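Local coordinates for glideosome-associated protein 50 (Plasmodium falciparum 3D7, PDB 3TGH) that forms part of the glideosome and may fix this gliding and invasion machinery to the parasite's inner membrane complex, on a phosphatase fold, at residues G10-D15 against S43-G48; F76-G81 against P119-P124; H129-F134 against A151-F156; A190-V195 against E225-I230. All blocks are in the same frame, centred on the assembly; numbering follows the deposited sequence.

Contact 1: residues G10-D15 against S43-G48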
# COMPACT_ATOMS: atom_id res chain seq x y z
N GLY A 10 -4.78 -1.97 -5.97
CA GLY A 10 -3.58 -1.52 -6.69
C GLY A 10 -3.74 -1.44 -8.19
O GLY A 10 -4.48 -2.22 -8.78
N ASP A 11 -3.05 -0.47 -8.81
CA ASP A 11 -3.00 -0.34 -10.27
C ASP A 11 -4.39 -0.30 -10.90
O ASP A 11 -4.68 -0.99 -11.88
CB ASP A 11 -2.15 -1.48 -10.83
CG ASP A 11 -0.72 -1.42 -10.34
OD1 ASP A 11 0.07 -0.62 -10.88
OD2 ASP A 11 -0.37 -2.17 -9.41
N TRP A 12 -5.22 0.55 -10.31
CA TRP A 12 -6.67 0.52 -10.47
C TRP A 12 -7.18 1.53 -11.51
O TRP A 12 -8.31 1.40 -12.01
CB TRP A 12 -7.33 0.78 -9.10
CG TRP A 12 -6.74 1.97 -8.41
CD1 TRP A 12 -5.78 1.96 -7.43
CD2 TRP A 12 -7.01 3.35 -8.68
NE1 TRP A 12 -5.45 3.24 -7.07
CE2 TRP A 12 -6.20 4.12 -7.81
CE3 TRP A 12 -7.87 4.02 -9.56
CZ2 TRP A 12 -6.21 5.51 -7.82
CZ3 TRP A 12 -7.89 5.41 -9.55
CH2 TRP A 12 -7.06 6.14 -8.69
N GLY A 13 -6.36 2.51 -11.86
CA GLY A 13 -6.81 3.64 -12.68
C GLY A 13 -6.73 3.45 -14.17
O GLY A 13 -5.85 4.02 -14.82
N LYS A 14 -7.67 2.68 -14.71
CA LYS A 14 -7.80 2.48 -16.15
C LYS A 14 -9.25 2.10 -16.46
O LYS A 14 -9.85 1.31 -15.74
CB LYS A 14 -6.86 1.38 -16.63
CG LYS A 14 -6.79 1.24 -18.15
CD LYS A 14 -5.81 0.18 -18.59
CE LYS A 14 -5.74 0.09 -20.12
NZ LYS A 14 -4.76 -0.92 -20.59
N ASP A 15 -9.81 2.67 -17.52
CA ASP A 15 -11.19 2.40 -17.90
C ASP A 15 -11.28 1.05 -18.62
O ASP A 15 -11.09 0.96 -19.83
CB ASP A 15 -11.75 3.53 -18.78
CG ASP A 15 -13.21 3.33 -19.15
OD1 ASP A 15 -13.95 2.62 -18.42
OD2 ASP A 15 -13.63 3.90 -20.18
N SER A 43 0.70 1.44 -8.92
CA SER A 43 0.40 2.76 -9.48
C SER A 43 -1.06 3.13 -9.20
O SER A 43 -1.88 2.27 -8.85
CB SER A 43 0.65 2.78 -10.99
OG SER A 43 2.04 2.66 -11.27
N ASN A 44 -1.37 4.40 -9.37
CA ASN A 44 -2.75 4.88 -9.33
C ASN A 44 -3.34 4.89 -10.73
O ASN A 44 -4.24 4.11 -11.04
CB ASN A 44 -2.82 6.28 -8.71
CG ASN A 44 -2.47 6.29 -7.24
OD1 ASN A 44 -2.95 5.44 -6.47
ND2 ASN A 44 -1.63 7.24 -6.84
N PHE A 45 -2.80 5.75 -11.59
CA PHE A 45 -3.32 5.92 -12.93
C PHE A 45 -2.37 5.26 -13.91
O PHE A 45 -1.21 5.65 -14.03
CB PHE A 45 -3.48 7.41 -13.26
CG PHE A 45 -4.51 8.09 -12.41
CD1 PHE A 45 -5.85 8.14 -12.81
CD2 PHE A 45 -4.16 8.68 -11.21
CE1 PHE A 45 -6.80 8.77 -12.03
CE2 PHE A 45 -5.11 9.31 -10.43
CZ PHE A 45 -6.43 9.36 -10.83
N ILE A 46 -2.89 4.29 -14.65
CA ILE A 46 -2.06 3.50 -15.55
C ILE A 46 -1.47 4.37 -16.67
O ILE A 46 -0.35 4.12 -17.11
CB ILE A 46 -2.84 2.29 -16.14
CG1 ILE A 46 -3.37 1.39 -15.01
CG2 ILE A 46 -1.96 1.49 -17.11
CD1 ILE A 46 -2.30 0.91 -14.04
N ASP A 47 -2.20 5.38 -17.13
CA ASP A 47 -1.67 6.30 -18.14
C ASP A 47 -1.25 7.65 -17.55
O ASP A 47 -0.99 8.60 -18.30
CB ASP A 47 -2.71 6.50 -19.25
CG ASP A 47 -2.94 5.23 -20.06
OD1 ASP A 47 -1.96 4.53 -20.40
OD2 ASP A 47 -4.12 4.94 -20.37
N GLY A 48 -1.15 7.73 -16.22
CA GLY A 48 -0.84 8.98 -15.52
C GLY A 48 -2.00 9.96 -15.55
O GLY A 48 -3.02 9.70 -16.19
O HOH W 1 2.74 0.14 -11.18
O HOH W 2 -5.01 5.88 -16.67
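I46 points at D11 across the contact, its CD1 resting 3.7 Å from D11 O, while CG1 lies against K14 CB; with W12, these two bury the most surface and lock two loops together. The backbone N of I46 bonds G13 O at 3.0 Å. That carbonyl also accepts from a water that in turn receives D47 N, so two donors grip it.

Both loops follow parallel strands, 4-8 and 37-40, the place where metallophosphoesterases carry their active-site loops, and D11 OD2 accepts a bond from the backbone N of H233, a metal-binding residue. D11 OD1 is met by S43 N at 2.9 Å from above the carboxylate plane, 63° out of it. A water joins the same oxygen to S43 OG, while D11 N gives a weak bond to S43 O.

W12 has its CG between the backbone N and the carbonyl carbon (chi1 49°), the crowded position, and the indole lies alongside N44, pointing the same way. N44 O sits 3.6 Å above the plane of the indole, over its centre, and also takes a weak bond from G13 N. The link from NE1 to N44 OD1 is long and weak; S40 OG and T78 OG1 are the stronger partners of these two atoms. Farther out, the indole turns its edge to the face of F45, W12 CH2 to F45 CZ 3.9 Å, with the planes at 62°.

Contact 2: residues F76-G81 against P119-P124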
# COMPACT_ATOMS: atom_id res chain seq x y z
N PHE A 76 -8.04 7.11 1.79
CA PHE A 76 -7.47 6.36 0.68
C PHE A 76 -5.98 6.72 0.67
O PHE A 76 -5.58 7.73 0.06
CB PHE A 76 -8.17 6.77 -0.61
CG PHE A 76 -7.78 5.95 -1.82
CD1 PHE A 76 -8.49 4.80 -2.15
CD2 PHE A 76 -6.76 6.36 -2.66
CE1 PHE A 76 -8.16 4.05 -3.27
CE2 PHE A 76 -6.42 5.61 -3.78
CZ PHE A 76 -7.12 4.46 -4.08
N PHE A 77 -5.18 5.93 1.39
CA PHE A 77 -3.75 6.19 1.57
C PHE A 77 -3.06 5.61 0.36
O PHE A 77 -3.05 4.38 0.17
CB PHE A 77 -3.19 5.50 2.82
CG PHE A 77 -3.75 6.01 4.12
CD1 PHE A 77 -3.33 7.22 4.64
CD2 PHE A 77 -4.65 5.25 4.84
CE1 PHE A 77 -3.84 7.68 5.85
CE2 PHE A 77 -5.17 5.71 6.04
CZ PHE A 77 -4.76 6.92 6.55
N THR A 78 -2.48 6.46 -0.46
CA THR A 78 -1.88 5.99 -1.69
C THR A 78 -0.42 6.39 -1.85
O THR A 78 0.12 7.18 -1.09
CB THR A 78 -2.72 6.42 -2.91
OG1 THR A 78 -2.25 5.69 -4.06
CG2 THR A 78 -2.62 7.91 -3.17
N VAL A 79 0.23 5.74 -2.81
CA VAL A 79 1.58 6.06 -3.23
C VAL A 79 1.60 6.07 -4.75
O VAL A 79 0.67 5.59 -5.40
CB VAL A 79 2.62 5.01 -2.76
CG1 VAL A 79 2.75 5.02 -1.25
CG2 VAL A 79 2.23 3.62 -3.26
N LEU A 80 2.68 6.60 -5.31
CA LEU A 80 2.89 6.59 -6.75
C LEU A 80 3.61 5.32 -7.17
O LEU A 80 4.47 4.79 -6.45
CB LEU A 80 3.71 7.80 -7.18
CG LEU A 80 2.94 9.03 -7.66
CD1 LEU A 80 1.57 9.22 -7.04
CD2 LEU A 80 3.79 10.26 -7.58
N GLY A 81 3.28 4.86 -8.37
CA GLY A 81 4.06 3.84 -9.04
C GLY A 81 4.66 4.41 -10.31
O GLY A 81 4.49 5.59 -10.62
N PRO A 119 -13.73 8.09 -1.67
CA PRO A 119 -12.76 8.13 -0.58
C PRO A 119 -11.86 9.37 -0.60
O PRO A 119 -11.63 9.96 -1.66
CB PRO A 119 -11.92 6.86 -0.80
CG PRO A 119 -12.78 5.96 -1.62
CD PRO A 119 -13.61 6.86 -2.47
N LYS A 120 -11.36 9.76 0.56
CA LYS A 120 -10.50 10.94 0.69
C LYS A 120 -9.06 10.59 0.27
O LYS A 120 -8.41 9.78 0.92
CB LYS A 120 -10.54 11.49 2.12
CG LYS A 120 -9.82 12.83 2.28
CD LYS A 120 -9.80 13.31 3.73
CE LYS A 120 -9.16 14.70 3.83
NZ LYS A 120 -9.12 15.21 5.24
N TRP A 121 -8.60 11.21 -0.80
CA TRP A 121 -7.26 10.99 -1.35
C TRP A 121 -6.20 11.54 -0.39
O TRP A 121 -6.18 12.73 -0.12
CB TRP A 121 -7.20 11.69 -2.70
CG TRP A 121 -5.97 11.49 -3.51
CD1 TRP A 121 -4.84 12.25 -3.47
CD2 TRP A 121 -5.76 10.52 -4.53
NE1 TRP A 121 -3.93 11.79 -4.39
CE2 TRP A 121 -4.47 10.73 -5.06
CE3 TRP A 121 -6.54 9.48 -5.05
CZ2 TRP A 121 -3.94 9.95 -6.08
CZ3 TRP A 121 -6.01 8.70 -6.08
CH2 TRP A 121 -4.72 8.94 -6.57
N ILE A 122 -5.34 10.65 0.12
CA ILE A 122 -4.30 11.02 1.06
C ILE A 122 -2.94 10.61 0.50
O ILE A 122 -2.69 9.44 0.24
CB ILE A 122 -4.52 10.36 2.43
CG1 ILE A 122 -5.86 10.81 3.02
CG2 ILE A 122 -3.37 10.71 3.39
CD1 ILE A 122 -6.13 10.27 4.39
N MET A 123 -2.08 11.61 0.29
CA MET A 123 -0.69 11.36 -0.10
C MET A 123 0.10 12.64 0.23
O MET A 123 0.34 13.47 -0.64
CB MET A 123 -0.57 10.99 -1.58
CG MET A 123 0.78 10.40 -1.89
SD MET A 123 1.00 9.89 -3.61
CE MET A 123 1.31 11.50 -4.36
N PRO A 124 0.47 12.81 1.51
CA PRO A 124 1.10 14.07 1.96
C PRO A 124 2.52 14.29 1.43
O PRO A 124 3.02 15.42 1.40
CB PRO A 124 1.09 13.94 3.49
CG PRO A 124 1.05 12.49 3.75
CD PRO A 124 0.29 11.86 2.62
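F76 and W121 meet on one face of a parallel strand pair, their rings nearly parallel, 18° apart, but slid so far that they barely overlap; CE2 of F76 touches CZ3 of W121 at 3.9 Å. T78 sends CG2 over the face of the same indole, a CH-pi contact 4.0 Å from the centroid of the six-membered ring. On the other face F77 and I122 lie side by side and point the same way, F77 CD1 being 3.7 Å from I122 CG2. Beyond the strands, M123 stays extended to SD and then bends at chi3 (79°), which puts CE 3.5 Å from L80 CD1; the two side chains cross at about a right angle.

The backbones add three bonds: F76 N to K120 O, I122 N to F76 O at 2.9 Å, and T78 N to I122 O, the straightest at 172°. At the polar edge the T78 hydroxyl is held by N44, and W121 NE1 donates a hydrogen bond to Q92 O.

Strand 120-122 is the outermost on its side of one of the two mixed sheets, an arrangement that belongs to the alpha/beta sandwich of the calcineurin-like phosphoesterase fold.

Contact 3: residues H129-F134 against A151-F156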
# COMPACT_ATOMS: atom_id res chain seq x y z
N HIS A 129 4.15 8.04 6.60
CA HIS A 129 3.72 7.00 7.54
C HIS A 129 2.40 7.38 8.17
O HIS A 129 2.02 8.55 8.16
CB HIS A 129 4.77 6.81 8.63
CG HIS A 129 5.20 8.09 9.27
ND1 HIS A 129 6.33 8.76 8.89
CD2 HIS A 129 4.61 8.85 10.22
CE1 HIS A 129 6.45 9.87 9.60
NE2 HIS A 129 5.42 9.94 10.42
N TYR A 130 1.74 6.37 8.72
CA TYR A 130 0.48 6.52 9.44
C TYR A 130 0.51 5.52 10.59
O TYR A 130 0.58 4.31 10.38
CB TYR A 130 -0.70 6.25 8.50
CG TYR A 130 -2.05 6.14 9.18
CD1 TYR A 130 -2.59 7.21 9.88
CD2 TYR A 130 -2.81 4.96 9.08
CE1 TYR A 130 -3.84 7.11 10.50
CE2 TYR A 130 -4.05 4.86 9.69
CZ TYR A 130 -4.56 5.93 10.40
OH TYR A 130 -5.80 5.83 10.99
N PHE A 131 0.52 6.04 11.81
CA PHE A 131 0.53 5.20 13.00
C PHE A 131 -0.84 5.28 13.62
O PHE A 131 -1.40 6.36 13.77
CB PHE A 131 1.56 5.71 14.01
CG PHE A 131 2.97 5.30 13.71
CD1 PHE A 131 3.64 5.81 12.61
CD2 PHE A 131 3.64 4.41 14.54
CE1 PHE A 131 4.95 5.43 12.34
CE2 PHE A 131 4.94 4.03 14.28
CZ PHE A 131 5.60 4.54 13.18
N THR A 132 -1.39 4.12 13.98
CA THR A 132 -2.70 4.06 14.59
C THR A 132 -2.74 2.97 15.66
O THR A 132 -1.73 2.32 15.94
CB THR A 132 -3.80 3.86 13.52
OG1 THR A 132 -5.09 4.04 14.12
CG2 THR A 132 -3.70 2.48 12.86
N HIS A 133 -3.90 2.80 16.28
CA HIS A 133 -4.06 1.82 17.34
C HIS A 133 -5.52 1.41 17.47
O HIS A 133 -6.41 2.12 17.00
CB HIS A 133 -3.57 2.40 18.67
CG HIS A 133 -4.32 3.63 19.10
ND1 HIS A 133 -5.33 3.59 20.03
CD2 HIS A 133 -4.21 4.92 18.70
CE1 HIS A 133 -5.81 4.81 20.19
NE2 HIS A 133 -5.15 5.63 19.40
N PHE A 134 -5.75 0.26 18.10
CA PHE A 134 -7.10 -0.20 18.40
C PHE A 134 -7.10 -1.03 19.69
O PHE A 134 -6.06 -1.54 20.10
CB PHE A 134 -7.68 -0.99 17.23
CG PHE A 134 -6.92 -2.25 16.88
CD1 PHE A 134 -7.36 -3.49 17.34
CD2 PHE A 134 -5.79 -2.20 16.08
CE1 PHE A 134 -6.67 -4.66 17.01
CE2 PHE A 134 -5.09 -3.37 15.75
CZ PHE A 134 -5.53 -4.59 16.21
N ALA A 151 -0.95 -1.40 18.53
CA ALA A 151 -0.55 -0.31 17.65
C ALA A 151 -0.12 -0.86 16.30
O ALA A 151 0.55 -1.89 16.25
CB ALA A 151 0.60 0.48 18.29
N ALA A 152 -0.51 -0.18 15.23
CA ALA A 152 -0.16 -0.57 13.87
C ALA A 152 0.55 0.59 13.17
O ALA A 152 0.05 1.72 13.17
CB ALA A 152 -1.40 -0.96 13.08
N ALA A 153 1.72 0.30 12.60
CA ALA A 153 2.46 1.27 11.82
C ALA A 153 2.33 0.94 10.34
O ALA A 153 2.66 -0.16 9.93
CB ALA A 153 3.92 1.29 12.23
N PHE A 154 1.81 1.89 9.57
CA PHE A 154 1.73 1.80 8.12
C PHE A 154 2.79 2.72 7.54
O PHE A 154 2.80 3.92 7.82
CB PHE A 154 0.34 2.21 7.65
CG PHE A 154 -0.72 1.21 8.00
CD1 PHE A 154 -1.32 1.22 9.24
CD2 PHE A 154 -1.10 0.22 7.09
CE1 PHE A 154 -2.30 0.28 9.57
CE2 PHE A 154 -2.06 -0.72 7.42
CZ PHE A 154 -2.66 -0.69 8.65
N ILE A 155 3.71 2.15 6.77
CA ILE A 155 4.80 2.90 6.17
C ILE A 155 4.63 2.86 4.65
O ILE A 155 4.49 1.79 4.04
CB ILE A 155 6.16 2.36 6.61
CG1 ILE A 155 6.34 2.57 8.12
CG2 ILE A 155 7.30 3.04 5.83
CD1 ILE A 155 7.42 1.71 8.74
N PHE A 156 4.60 4.04 4.04
CA PHE A 156 4.34 4.17 2.61
C PHE A 156 5.62 4.61 1.92
O PHE A 156 6.21 5.63 2.27
CB PHE A 156 3.20 5.16 2.35
CG PHE A 156 1.90 4.73 2.95
CD1 PHE A 156 1.60 5.03 4.28
CD2 PHE A 156 0.98 4.00 2.20
CE1 PHE A 156 0.39 4.60 4.85
CE2 PHE A 156 -0.21 3.57 2.76
CZ PHE A 156 -0.50 3.87 4.10
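This antiparallel beta hairpin, strands 128-136 and 148-156, brings Y130 beside F154 and F131 over A153. The F131 ring takes A153 CB on one face, 3.6 Å above the plane and offset toward the rim, with CE2 the nearest ring atom. On the opposite face of the sheet the Y130 and F154 side chains run side by side in the same direction, CD2 of Y130 to CD1 of F154 at 4.0 Å. Y130 O lies in the plane of the F154 ring, at its edge.

Y130 with F154 and T132 with A152 are hydrogen-bonded pairs, each closed by two bonds; Y130 N to F154 O measures 2.8 Å. H129, F131 and H133 occupy the non-hydrogen-bonded positions. The hairpin forms one margin of the second mixed sheet, with 128-136 outermost and 148-156 passing on to 192-196. Its two faces meet different neighbours: F131 and I155 pack on helix 169-189, whereas F154 presents an edge-to-face pair to F6 and to F37, and Y130 stacks on F77. T132 carries CG2 in toward A152, 4.1 Å from its CB, and F156 brings CE1 to Y130 CB at 4.2 Å.

Contact 4: residues A190-V195 against E225-I230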
# COMPACT_ATOMS: atom_id res chain seq x y z
N ALA A 190 5.25 -0.39 17.67
CA ALA A 190 4.19 -1.00 16.87
C ALA A 190 4.14 -2.53 17.00
O ALA A 190 5.15 -3.22 16.83
CB ALA A 190 4.34 -0.61 15.41
N ASP A 191 2.95 -3.05 17.28
CA ASP A 191 2.71 -4.49 17.35
C ASP A 191 2.60 -5.09 15.95
O ASP A 191 2.89 -6.28 15.73
CB ASP A 191 1.46 -4.77 18.16
CG ASP A 191 1.52 -4.16 19.55
OD1 ASP A 191 2.19 -4.74 20.43
OD2 ASP A 191 0.93 -3.08 19.74
N PHE A 192 2.15 -4.26 15.01
CA PHE A 192 2.04 -4.61 13.60
C PHE A 192 2.75 -3.55 12.75
O PHE A 192 2.59 -2.35 12.99
CB PHE A 192 0.58 -4.65 13.16
CG PHE A 192 -0.25 -5.67 13.89
CD1 PHE A 192 -1.13 -5.28 14.90
CD2 PHE A 192 -0.20 -7.01 13.54
CE1 PHE A 192 -1.91 -6.22 15.56
CE2 PHE A 192 -0.98 -7.95 14.20
CZ PHE A 192 -1.84 -7.56 15.20
N ILE A 193 3.52 -3.98 11.75
CA ILE A 193 4.16 -3.06 10.81
C ILE A 193 3.85 -3.53 9.39
O ILE A 193 4.14 -4.67 9.04
CB ILE A 193 5.69 -2.97 11.01
CG1 ILE A 193 6.03 -2.66 12.47
CG2 ILE A 193 6.28 -1.89 10.11
CD1 ILE A 193 7.51 -2.77 12.78
N ILE A 194 3.24 -2.63 8.62
CA ILE A 194 2.81 -2.90 7.25
C ILE A 194 3.43 -1.85 6.34
O ILE A 194 3.30 -0.66 6.57
CB ILE A 194 1.26 -2.84 7.12
CG1 ILE A 194 0.59 -3.89 8.01
CG2 ILE A 194 0.81 -3.02 5.66
CD1 ILE A 194 0.36 -3.43 9.44
N VAL A 195 4.12 -2.31 5.30
CA VAL A 195 4.73 -1.41 4.34
C VAL A 195 3.99 -1.55 3.00
O VAL A 195 3.59 -2.65 2.62
CB VAL A 195 6.23 -1.72 4.17
CG1 VAL A 195 6.88 -0.77 3.18
CG2 VAL A 195 6.95 -1.67 5.53
N GLU A 225 11.32 -6.54 11.76
CA GLU A 225 10.29 -7.57 11.93
C GLU A 225 8.94 -7.16 11.32
O GLU A 225 7.88 -7.35 11.92
CB GLU A 225 10.12 -7.94 13.41
CG GLU A 225 11.38 -8.45 14.08
CD GLU A 225 11.09 -9.14 15.39
OE1 GLU A 225 10.50 -10.24 15.37
OE2 GLU A 225 11.43 -8.58 16.45
N VAL A 226 9.01 -6.59 10.12
CA VAL A 226 7.84 -6.19 9.38
C VAL A 226 6.95 -7.40 9.09
O VAL A 226 7.44 -8.49 8.79
CB VAL A 226 8.25 -5.48 8.07
CG1 VAL A 226 7.10 -5.38 7.08
CG2 VAL A 226 8.84 -4.10 8.40
N ASP A 227 5.64 -7.20 9.19
CA ASP A 227 4.67 -8.28 8.99
C ASP A 227 4.33 -8.49 7.52
O ASP A 227 4.41 -9.61 7.02
CB ASP A 227 3.40 -7.98 9.79
CG ASP A 227 3.64 -7.96 11.28
OD1 ASP A 227 3.91 -9.04 11.86
OD2 ASP A 227 3.58 -6.86 11.89
N LEU A 228 3.96 -7.40 6.85
CA LEU A 228 3.52 -7.42 5.45
C LEU A 228 4.22 -6.35 4.63
O LEU A 228 4.31 -5.20 5.06
CB LEU A 228 2.03 -7.11 5.35
CG LEU A 228 0.95 -8.18 5.39
CD1 LEU A 228 1.08 -9.10 6.57
CD2 LEU A 228 -0.40 -7.48 5.37
N TYR A 229 4.69 -6.71 3.44
CA TYR A 229 5.01 -5.72 2.42
C TYR A 229 4.00 -5.91 1.29
O TYR A 229 3.98 -6.95 0.64
CB TYR A 229 6.45 -5.86 1.89
CG TYR A 229 6.75 -4.92 0.73
CD1 TYR A 229 6.45 -3.56 0.82
CD2 TYR A 229 7.29 -5.38 -0.46
CE1 TYR A 229 6.69 -2.70 -0.24
CE2 TYR A 229 7.56 -4.52 -1.52
CZ TYR A 229 7.25 -3.18 -1.41
OH TYR A 229 7.49 -2.30 -2.44
N ILE A 230 3.13 -4.92 1.12
CA ILE A 230 2.07 -4.95 0.11
C ILE A 230 2.50 -4.11 -1.09
O ILE A 230 2.80 -2.92 -0.95
CB ILE A 230 0.74 -4.39 0.69
CG1 ILE A 230 0.37 -5.10 2.00
CG2 ILE A 230 -0.38 -4.52 -0.37
CD1 ILE A 230 -0.85 -4.49 2.74
O HOH W 3 3.13 -8.83 14.45
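D227 reaches across to I193 and bonds it twice. Its OD2 accepts I193 N at 2.9 Å through the anti lone pair, and its own backbone N gives to I193 O, in the carbonyl plane. The same OD2 lies 3.2 Å from F192 CA, with the carboxylate and the F192 ring 55° apart.

From there the strands run parallel, V195 N bonding L228 O at 175° and I230 N bonding V195 O at 2.8 Å. V195, which buries the most surface, crosses Y229 obliquely, V195 CG1 to Y229 CD1 3.7 Å, and lays CG2 against V226 CG1 at about a right angle. V226 CG2 meets I193 CG2 at 3.8 Å. I194 and I230 lie side by side, pointing the same way, I194 CG2 to I230 CD1 3.7 Å.

In the second shell, K307 forms a salt bridge with D227 OD1, which would probably steady the carboxylate's charge; a water lies within bonding distance of this oxygen and of D191 O. Y229 OH bonds Q199 O.

Both segments leave a helix, that before E225 ending in a Schellman motif. The parallel neighbours 192-196 and 228-231, joined through helices 211-216 and 218-223, make a beta-alpha-beta crossover of the mixed sheet. Strand 192-196 lies between 148-156 and 228-231, and F192 and L228 pack on strands 275-282 and 285-292 of the other sheet.

Following the chain from the N terminus, contact 1 closes first, over helix 17-32 and strand 37-40. Contacts 2, 3 and 4 come in series after it, each closing before the next opens, so none nests or crosses. Contact 2 closes a largely loop and helical excursion and lies at the margin of one sheet; it touches contact 1 where N44 meets T78. Strand 128-136 follows directly, and its hairpin, contact 3, opens the second sheet. F77 and V79 pack on F156, which joins contact 2 to contact 3 across the two sheets. Contact 4, closing the loop that carries helices 211-216 and 218-223, continues that second sheet, A153 N bonding F192 O.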